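Putative lipoprotein (Bacteroides fragilis, PDB 3NQI) is of unknown function but is a putative lipoprotein, tentatively a lipid-binding protein, built largely from beta strands. Local coordinates at residues Y51-V56 / T72-P77; A13-V18 / A47-I52. One frame throughout, in Å; residues are numbered along the deposited sequence.

Contact 1: Y51-V56 / T72-P77. With CD (cadmium ion), chain F.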
loop_
_atom_site.group_PDB
_atom_site.type_symbol
_atom_site.label_atom_id
_atom_site.label_comp_id
_atom_site.label_asym_id
_atom_site.label_seq_id
_atom_site.Cartn_x
_atom_site.Cartn_y
_atom_site.Cartn_z
ATOM N N TYR A 51 -7.926 5.825 -0.796
ATOM C CA TYR A 51 -8.098 6.069 -2.229
ATOM C C TYR A 51 -9.471 6.747 -2.446
ATOM O O TYR A 51 -10.515 6.228 -2.026
ATOM C CB TYR A 51 -8.013 4.747 -2.989
ATOM C CG TYR A 51 -8.136 4.894 -4.478
ATOM C CD1 TYR A 51 -7.053 5.284 -5.239
ATOM C CD2 TYR A 51 -9.353 4.636 -5.127
ATOM C CE1 TYR A 51 -7.152 5.419 -6.636
ATOM C CE2 TYR A 51 -9.458 4.754 -6.520
ATOM C CZ TYR A 51 -8.350 5.136 -7.254
ATOM O OH TYR A 51 -8.442 5.286 -8.615
ATOM N N ILE A 52 -9.491 7.899 -3.093
ATOM C CA ILE A 52 -10.752 8.583 -3.370
ATOM C C ILE A 52 -10.911 8.821 -4.851
ATOM O O ILE A 52 -9.937 8.824 -5.581
ATOM C CB ILE A 52 -10.905 9.927 -2.607
ATOM C CG1 ILE A 52 -9.871 10.972 -3.019
ATOM C CG2 ILE A 52 -10.880 9.679 -1.053
ATOM C CD1 ILE A 52 -10.096 12.320 -2.270
ATOM N N TYR A 53 -12.158 9.006 -5.238
ATOM C CA TYR A 53 -12.574 9.333 -6.556
ATOM C C TYR A 53 -13.450 10.575 -6.384
ATOM O O TYR A 53 -14.462 10.562 -5.679
ATOM C CB TYR A 53 -13.300 8.110 -7.152
ATOM C CG TYR A 53 -13.932 8.385 -8.479
ATOM C CD1 TYR A 53 -13.368 9.309 -9.358
ATOM C CD2 TYR A 53 -15.124 7.757 -8.859
ATOM C CE1 TYR A 53 -13.942 9.588 -10.555
ATOM C CE2 TYR A 53 -15.720 8.041 -10.084
ATOM C CZ TYR A 53 -15.118 8.965 -10.917
ATOM O OH TYR A 53 -15.653 9.291 -12.135
ATOM N N CYS A 54 -13.060 11.668 -7.012
ATOM C CA CYS A 54 -13.697 12.914 -6.711
ATOM C C CYS A 54 -13.809 13.876 -7.895
ATOM O O CYS A 54 -13.228 13.665 -8.984
ATOM C CB CYS A 54 -12.965 13.591 -5.538
ATOM S SG CYS A 54 -11.340 14.321 -5.946
ATOM N N GLN A 55 -14.603 14.918 -7.677
ATOM C CA GLN A 55 -14.599 16.052 -8.596
ATOM C C GLN A 55 -14.456 17.380 -7.845
ATOM O O GLN A 55 -14.840 17.503 -6.678
ATOM C CB GLN A 55 -15.783 16.002 -9.581
ATOM C CG GLN A 55 -17.125 16.477 -9.119
ATOM C CD GLN A 55 -18.171 16.400 -10.226
ATOM O OE1 GLN A 55 -17.969 15.756 -11.255
ATOM N NE2 GLN A 55 -19.287 17.065 -10.015
ATOM N N VAL A 56 -13.845 18.357 -8.513
ATOM C CA VAL A 56 -13.640 19.680 -7.942
ATOM C C VAL A 56 -14.940 20.452 -8.116
ATOM O O VAL A 56 -15.545 20.435 -9.197
ATOM C CB VAL A 56 -12.459 20.427 -8.633
ATOM C CG1 VAL A 56 -12.351 21.837 -8.094
ATOM C CG2 VAL A 56 -11.156 19.656 -8.426
ATOM N N THR A 72 -16.347 17.179 -4.289
ATOM C CA THR A 72 -17.456 16.254 -4.148
ATOM C C THR A 72 -16.915 14.849 -4.403
ATOM O O THR A 72 -16.401 14.569 -5.470
ATOM C CB THR A 72 -18.584 16.638 -5.151
ATOM O OG1 THR A 72 -19.092 17.923 -4.783
ATOM C CG2 THR A 72 -19.733 15.603 -5.151
ATOM N N LEU A 73 -17.020 13.969 -3.404
ATOM C CA LEU A 73 -16.663 12.585 -3.576
ATOM C C LEU A 73 -17.688 11.947 -4.489
ATOM O O LEU A 73 -18.904 12.167 -4.335
ATOM C CB LEU A 73 -16.609 11.861 -2.221
ATOM C CG LEU A 73 -15.469 12.385 -1.333
ATOM C CD1 LEU A 73 -15.697 12.101 0.143
ATOM C CD2 LEU A 73 -14.106 11.773 -1.793
ATOM N N LEU A 74 -17.190 11.173 -5.450
ATOM C CA LEU A 74 -18.022 10.454 -6.408
ATOM C C LEU A 74 -18.195 8.942 -6.076
ATOM O O LEU A 74 -18.913 8.219 -6.774
ATOM C CB LEU A 74 -17.435 10.666 -7.802
ATOM C CG LEU A 74 -17.514 12.109 -8.337
ATOM C CD1 LEU A 74 -16.784 12.238 -9.690
ATOM C CD2 LEU A 74 -18.957 12.605 -8.489
ATOM N N ALA A 75 -17.536 8.457 -5.025
ATOM C CA ALA A 75 -17.686 7.072 -4.601
ATOM C C ALA A 75 -17.386 7.080 -3.141
ATOM O O ALA A 75 -16.784 8.027 -2.654
ATOM C CB ALA A 75 -16.703 6.170 -5.316
ATOM N N ASP A 76 -17.786 6.025 -2.440
ATOM C CA ASP A 76 -17.434 5.915 -1.028
ATOM C C ASP A 76 -15.902 5.811 -0.846
ATOM O O ASP A 76 -15.268 4.925 -1.408
ATOM C CB ASP A 76 -18.152 4.731 -0.406
ATOM C CG ASP A 76 -17.985 4.665 1.109
ATOM O OD1 ASP A 76 -17.852 5.710 1.848
ATOM O OD2 ASP A 76 -18.065 3.506 1.568
ATOM N N PRO A 77 -15.305 6.700 -0.050
ATOM C CA PRO A 77 -13.844 6.629 0.089
ATOM C C PRO A 77 -13.385 5.259 0.579
ATOM O O PRO A 77 -14.079 4.615 1.343
ATOM C CB PRO A 77 -13.531 7.715 1.137
ATOM C CG PRO A 77 -14.659 8.643 1.096
ATOM C CD PRO A 77 -15.863 7.878 0.630
HETATM CD CD CD F . -17.558 5.429 4.012
HETATM O O HOH W 1 -12.931 5.187 -3.137
HETATM O O HOH W 2 -13.964 8.090 -3.053
HETATM O O HOH W 3 -18.159 3.157 3.989
HETATM O O HOH W 4 -15.216 4.573 3.765
HETATM O O HOH W 5 -17.170 4.964 6.016
HETATM O O HOH W 6 -19.976 5.566 4.551
#
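Leu74 lies over one face of the Tyr53 ring: its CB stands 4.0 Å from the ring centroid, a CH-pi contact displaced toward the rim. Leu74 CD1 reaches on to Tyr53 CZ at 3.9 Å and also touches Cys54 C and Gln55 CB, while Ala75 CB sits at the ring edge near CD2. Tyr53 CG is anti to the backbone N (chi1 173°), which carries the base of the ring to the Leu74 side; Gln11 hydrogen-bonds its hydroxyl. Beyond the backbone a second apolar group closes up, with Leu73 CD2 meeting Ile52 CB at 3.8 Å and the two side chains crossing at about a right angle; Pro77 CB packs on Ile52 CG2, and Phe27 of strand 24-28 touches all three residues. Strands 49-56 and 68-73 form a beta hairpin; segment 72-77 takes the end of the second arm and the loop after it. Gln55 and Thr72 form a hydrogen-bonded antiparallel pair, with Thr72 N to Gln55 O at 2.8 Å and Gln55 N to Thr72 O at 2.9 Å. Leu74 N adds a nearly straight bond to Tyr53 O (169° at the hydrogen). At Ala75 and Asp76 the second chain bows away before Pro77 returns to Ile52. One water joins Tyr53 N to Ala75 O, another bridges Tyr51 O and Asp76 O. At this wet end Asp76 turns away from the strand and binds a cadmium ion through OD1 at 2.2 Å. Four waters and one atom from outside the two segments fill out the metal shell, one water also donating to Pro77 O at 2.7 Å.

Contact 2: A13-V18 / A47-I52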
loop_
_atom_site.group_PDB
_atom_site.type_symbol
_atom_site.label_atom_id
_atom_site.label_comp_id
_atom_site.label_asym_id
_atom_site.label_seq_id
_atom_site.Cartn_x
_atom_site.Cartn_y
_atom_site.Cartn_z
ATOM N N ALA A 13 -8.931 10.662 -9.320
ATOM C CA ALA A 13 -8.894 9.562 -8.346
ATOM C C ALA A 13 -7.469 9.479 -7.930
ATOM O O ALA A 13 -6.585 9.841 -8.721
ATOM C CB ALA A 13 -9.362 8.271 -8.956
ATOM N N GLY A 14 -7.216 9.020 -6.714
ATOM C CA GLY A 14 -5.854 8.866 -6.267
ATOM C C GLY A 14 -5.771 8.644 -4.763
ATOM O O GLY A 14 -6.765 8.715 -4.048
ATOM N N VAL A 15 -4.537 8.494 -4.325
ATOM C CA VAL A 15 -4.187 8.163 -2.958
ATOM C C VAL A 15 -4.065 9.485 -2.207
ATOM O O VAL A 15 -3.460 10.420 -2.687
ATOM C CB VAL A 15 -2.874 7.382 -2.949
ATOM C CG1 VAL A 15 -2.365 7.238 -1.571
ATOM C CG2 VAL A 15 -3.114 6.008 -3.632
ATOM N N VAL A 16 -4.620 9.531 -1.010
ATOM C CA VAL A 16 -4.605 10.734 -0.182
ATOM C C VAL A 16 -4.437 10.377 1.270
ATOM O O VAL A 16 -4.764 9.308 1.680
ATOM C CB VAL A 16 -5.939 11.545 -0.281
ATOM C CG1 VAL A 16 -6.144 12.064 -1.649
ATOM C CG2 VAL A 16 -7.167 10.702 0.219
ATOM N N LYS A 17 -3.935 11.319 2.057
ATOM C CA LYS A 17 -3.894 11.170 3.486
ATOM C C LYS A 17 -5.279 11.600 4.003
ATOM O O LYS A 17 -5.922 12.453 3.413
ATOM C CB LYS A 17 -2.833 12.088 4.075
ATOM C CG LYS A 17 -2.720 12.019 5.574
ATOM C CD LYS A 17 -1.768 13.087 6.106
ATOM C CE LYS A 17 -1.648 12.977 7.626
ATOM N NZ LYS A 17 -0.388 13.590 8.131
ATOM N N VAL A 18 -5.724 10.978 5.095
ATOM C CA VAL A 18 -7.019 11.259 5.688
ATOM C C VAL A 18 -6.786 12.144 6.919
ATOM O O VAL A 18 -6.004 11.773 7.799
ATOM C CB VAL A 18 -7.681 9.916 6.120
ATOM C CG1 VAL A 18 -9.033 10.149 6.872
ATOM C CG2 VAL A 18 -7.788 8.957 4.860
ATOM N N ALA A 47 -9.485 5.829 8.657
ATOM C CA ALA A 47 -8.267 5.296 8.055
ATOM C C ALA A 47 -7.250 6.391 8.193
ATOM O O ALA A 47 -7.607 7.540 8.432
ATOM C CB ALA A 47 -8.507 4.939 6.577
ATOM N N ARG A 48 -5.990 6.039 8.040
ATOM C CA ARG A 48 -4.912 7.009 8.048
ATOM C C ARG A 48 -4.688 7.448 6.623
ATOM O O ARG A 48 -4.415 8.631 6.360
ATOM C CB ARG A 48 -3.658 6.390 8.671
ATOM C CG ARG A 48 -2.714 7.421 9.303
ATOM C CD ARG A 48 -1.356 6.864 9.722
ATOM N NE ARG A 48 -0.677 6.299 8.575
ATOM C CZ ARG A 48 -0.041 6.975 7.607
ATOM N NH1 ARG A 48 0.087 8.304 7.601
ATOM N NH2 ARG A 48 0.482 6.283 6.613
HETATM N N MSE A 49 -4.845 6.508 5.670
HETATM C CA MSE A 49 -4.677 6.791 4.243
HETATM C C MSE A 49 -5.832 6.227 3.405
HETATM O O MSE A 49 -6.393 5.247 3.768
HETATM C CB MSE A 49 -3.375 6.154 3.743
HETATM C CG MSE A 49 -2.089 6.678 4.358
HETATM SE SE MSE A 49 -1.560 8.389 3.525
HETATM C CE MSE A 49 -1.650 8.300 1.463
ATOM N N ALA A 50 -6.152 6.813 2.237
ATOM C CA ALA A 50 -7.329 6.395 1.468
ATOM C C ALA A 50 -7.126 6.534 -0.024
ATOM O O ALA A 50 -6.198 7.178 -0.426
ATOM C CB ALA A 50 -8.627 7.263 1.875
ATOM N N TYR A 51 -7.926 5.825 -0.796
ATOM C CA TYR A 51 -8.098 6.069 -2.229
ATOM C C TYR A 51 -9.471 6.747 -2.446
ATOM O O TYR A 51 -10.515 6.228 -2.026
ATOM C CB TYR A 51 -8.013 4.747 -2.989
ATOM C CG TYR A 51 -8.136 4.894 -4.478
ATOM C CD1 TYR A 51 -7.053 5.284 -5.239
ATOM C CD2 TYR A 51 -9.353 4.636 -5.127
ATOM C CE1 TYR A 51 -7.152 5.419 -6.636
ATOM C CE2 TYR A 51 -9.458 4.754 -6.520
ATOM C CZ TYR A 51 -8.350 5.136 -7.254
ATOM O OH TYR A 51 -8.442 5.286 -8.615
ATOM N N ILE A 52 -9.491 7.899 -3.093
ATOM C CA ILE A 52 -10.752 8.583 -3.370
ATOM C C ILE A 52 -10.911 8.821 -4.851
ATOM O O ILE A 52 -9.937 8.824 -5.581
ATOM C CB ILE A 52 -10.905 9.927 -2.607
ATOM C CG1 ILE A 52 -9.871 10.972 -3.019
ATOM C CG2 ILE A 52 -10.880 9.679 -1.053
ATOM C CD1 ILE A 52 -10.096 12.320 -2.270
HETATM O O HOH W 7 -3.460 10.423 8.379
#
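The Tyr51 ring lies alongside the backbone of Ala13 and Gly14, and Ala13 CB, Gly14 N and Val15 N all approach it obliquely. Its CE1 is 3.6 Å from Gly14 N, and its OH comes within 3.1 Å of Ala13 CB, a close, tight approach. CG anti to the backbone N (chi1 -178°) starts the ring on this course. Gly14 is almost fully stretched (phi 167°, psi 180°); a CB there would be jammed against the carbonyl O of Ala13, so the backbone itself calls for glycine. On the side of Tyr51 and Val15, selenomethionine Met49 folds its bent chain back across Val15 at about a right angle; its CE lies unusually close to Val15 CG1, a detail best held doubtful, while SE rests 3.6 Å from Lys17 CA. On the other side, the Val16 and Ile52 side chains cross at about a right angle, CG1 of Val16 4.0 Å from CD1 of Ile52, and Val18 CG2 presses on Ala50 CB at 3.5 Å. The backbones are paired antiparallel through Gly14-Ile52 and Val16-Ala50. Val18 N hydrogen-bonds Arg48 O from above its carbonyl plane, and a water links that oxygen to Val18 O. Ile80 of strand 78-87 touches Val15, Met49 and Tyr51; Phe191 and Ala193 of strand 186-195 reach Val15 and Met49; Phe27 of strand 24-28 packs against Val16.

In the fold
From the N terminus, strand 11-21 leads through strands 24-28 and 34-37 before strand 49-56 returns beside it, and contact 2 closes this 28-residue excursion. The chain then runs on through a connection of which residues 61-66 are not modelled into strand 68-73, where contact 1 closes a shorter 15-residue loop. The two closures follow in series, neither nested nor crossed apart from their overlap at Tyr51 and Ile52, and Ala13 CB packs against Tyr53 CA between them. Strand 49-56 thus joins 11-21 to 68-73. Since 68-73 also pairs, in parallel, with 34-37, the pairings among these strands run round a closed, barrel-like circuit near the N terminus.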